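Long-range contact in oxysterol-binding protein homolog 3 (Saccharomyces cerevisiae, PDB 4IC4), which carries lipids, sterols among them, between membranes through the cytosol in a hydrophobic pocket, in a directional transport coupled to phosphoinositides: residues R244-V250 with T264-T270. Coordinates in Å, arbitrary orientation, origin at the centre of the assembly. Residue numbers count along the deposited sequence, not the author numbering.
Sequences RSEGFKV and TLAGKWT
Two strands of a β-hairpin, 247-250 and 264-268, run antiparallel at 168° with axes 4.5 Å apart. Phe-248/Gly-267 and Val-250/Leu-265 are hydrogen-bonded pairs (Phe-248 N to Gly-267 O 2.9 Å, Val-250 N to Leu-265 O 2.7 Å); Gly-247/Lys-268 (CA-CA 4.1 Å) and Lys-249/Ala-266 (4.5 Å) are non-hydrogen-bonded. Extended backbone gives way at Glu-246 (phi/psi -121/-20), Trp-269 (-68/-8) and Thr-270 (-95/-4). There Trp-269 (chi1 p), a large apolar surface with one N-H donor, turns its indole back toward 244-250: NE1 donates to Ser-245 O (3.0 Å), while the backbone N of Trp-269 donates to Glu-246 O (3.0 Å). Glu-246's two carboxylate oxygens serve separate partners, OE1 taking Thr-270 OG1 (2.8 Å) and OE2 a salt bridge from Arg-244 NE (3.1 Å); Arg-244 NH1 also binds Arg-110 O. Branched Val-250 fills the buried face against Leu-265, CB to CB 3.6 Å. Beside it the Phe-248 ring (chi1 p) lies with one face over the carbonyl oxygen of Gly-267, which has no side chain there; Lys-249 and Lys-268 occupy the exposed face. The hairpin belongs to the curled antiparallel sheet of the OSBP-related domain, between strands 230-235 and 272-275, with Ile-103 of helix 94-104 packed against Phe-248 and Val-250.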
# COMPACT_ATOMS: atom_id res chain seq x y z
N ARG A 244 -13.66 -8.87 16.01
CA ARG A 244 -13.04 -8.64 14.71
C ARG A 244 -12.86 -9.94 13.94
O ARG A 244 -12.39 -10.94 14.48
CB ARG A 244 -11.67 -7.96 14.88
CG ARG A 244 -10.94 -7.71 13.56
CD ARG A 244 -9.64 -6.93 13.75
NE ARG A 244 -8.63 -7.69 14.49
CZ ARG A 244 -7.43 -7.22 14.81
NH1 ARG A 244 -7.08 -5.98 14.48
NH2 ARG A 244 -6.57 -7.98 15.48
N SER A 245 -13.23 -9.92 12.66
CA SER A 245 -13.08 -11.09 11.81
C SER A 245 -11.61 -11.21 11.41
O SER A 245 -11.07 -10.30 10.77
CB SER A 245 -13.93 -10.96 10.55
OG SER A 245 -13.62 -11.99 9.63
N GLU A 246 -10.97 -12.31 11.78
CA GLU A 246 -9.56 -12.51 11.47
C GLU A 246 -9.27 -13.75 10.63
O GLU A 246 -8.22 -13.84 10.00
CB GLU A 246 -8.76 -12.55 12.76
CG GLU A 246 -8.75 -11.22 13.49
CD GLU A 246 -8.02 -11.27 14.82
OE1 GLU A 246 -7.08 -12.08 14.95
OE2 GLU A 246 -8.38 -10.49 15.72
N GLY A 247 -10.19 -14.71 10.62
CA GLY A 247 -9.97 -15.93 9.86
C GLY A 247 -10.44 -15.89 8.42
O GLY A 247 -11.26 -15.06 8.03
N PHE A 248 -9.91 -16.80 7.62
CA PHE A 248 -10.29 -16.88 6.21
C PHE A 248 -9.90 -18.23 5.64
O PHE A 248 -9.06 -18.94 6.21
CB PHE A 248 -9.62 -15.75 5.42
CG PHE A 248 -8.13 -15.89 5.31
CD1 PHE A 248 -7.56 -16.67 4.31
CD2 PHE A 248 -7.29 -15.25 6.21
CE1 PHE A 248 -6.17 -16.81 4.22
CE2 PHE A 248 -5.91 -15.38 6.13
CZ PHE A 248 -5.35 -16.16 5.13
N LYS A 249 -10.53 -18.59 4.53
CA LYS A 249 -10.26 -19.86 3.87
C LYS A 249 -9.92 -19.59 2.41
O LYS A 249 -10.40 -18.61 1.82
CB LYS A 249 -11.50 -20.76 3.94
CG LYS A 249 -11.92 -21.16 5.35
CD LYS A 249 -10.89 -22.07 6.00
CE LYS A 249 -11.41 -22.62 7.33
NZ LYS A 249 -10.44 -23.54 7.97
N VAL A 250 -9.08 -20.44 1.83
CA VAL A 250 -8.69 -20.29 0.44
C VAL A 250 -8.93 -21.60 -0.28
O VAL A 250 -8.47 -22.66 0.16
CB VAL A 250 -7.20 -19.92 0.30
CG1 VAL A 250 -6.86 -19.67 -1.16
CG2 VAL A 250 -6.89 -18.69 1.14
N THR A 264 -6.69 -26.55 -0.40
CA THR A 264 -7.36 -25.58 0.45
C THR A 264 -6.38 -25.03 1.47
O THR A 264 -5.52 -25.75 1.98
CB THR A 264 -8.56 -26.21 1.18
OG1 THR A 264 -9.54 -26.64 0.23
CG2 THR A 264 -9.20 -25.19 2.12
N LEU A 265 -6.49 -23.73 1.74
CA LEU A 265 -5.62 -23.07 2.70
C LEU A 265 -6.49 -22.41 3.75
O LEU A 265 -7.66 -22.09 3.49
CB LEU A 265 -4.77 -22.00 2.00
CG LEU A 265 -4.13 -22.33 0.65
CD1 LEU A 265 -3.38 -21.09 0.15
CD2 LEU A 265 -3.18 -23.51 0.78
N ALA A 266 -5.94 -22.19 4.93
CA ALA A 266 -6.69 -21.56 6.01
C ALA A 266 -5.76 -20.84 6.97
O ALA A 266 -4.61 -21.25 7.17
CB ALA A 266 -7.52 -22.59 6.75
N GLY A 267 -6.27 -19.78 7.58
CA GLY A 267 -5.48 -19.03 8.54
C GLY A 267 -6.16 -17.75 8.97
O GLY A 267 -7.36 -17.57 8.76
N LYS A 268 -5.38 -16.87 9.58
CA LYS A 268 -5.87 -15.57 10.03
C LYS A 268 -4.95 -14.53 9.42
O LYS A 268 -3.73 -14.68 9.47
CB LYS A 268 -5.82 -15.49 11.56
CG LYS A 268 -6.77 -16.44 12.27
CD LYS A 268 -6.71 -16.24 13.78
CE LYS A 268 -7.76 -17.08 14.49
NZ LYS A 268 -7.69 -16.91 15.97
N TRP A 269 -5.52 -13.48 8.84
CA TRP A 269 -4.70 -12.45 8.22
C TRP A 269 -3.89 -11.65 9.23
O TRP A 269 -3.04 -10.85 8.86
CB TRP A 269 -5.55 -11.50 7.37
CG TRP A 269 -6.72 -10.89 8.08
CD1 TRP A 269 -8.00 -11.37 8.11
CD2 TRP A 269 -6.71 -9.69 8.86
NE1 TRP A 269 -8.79 -10.54 8.87
CE2 TRP A 269 -8.03 -9.50 9.34
CE3 TRP A 269 -5.72 -8.76 9.20
CZ2 TRP A 269 -8.38 -8.41 10.14
CZ3 TRP A 269 -6.08 -7.68 9.99
CH2 TRP A 269 -7.39 -7.51 10.46
N THR A 270 -4.16 -11.89 10.51
CA THR A 270 -3.45 -11.22 11.58
C THR A 270 -2.28 -12.06 12.08
O THR A 270 -1.52 -11.61 12.94
CB THR A 270 -4.38 -10.98 12.79
OG1 THR A 270 -4.92 -12.24 13.21
CG2 THR A 270 -5.51 -10.04 12.42
O HOH W 1 -11.19 -12.26 8.27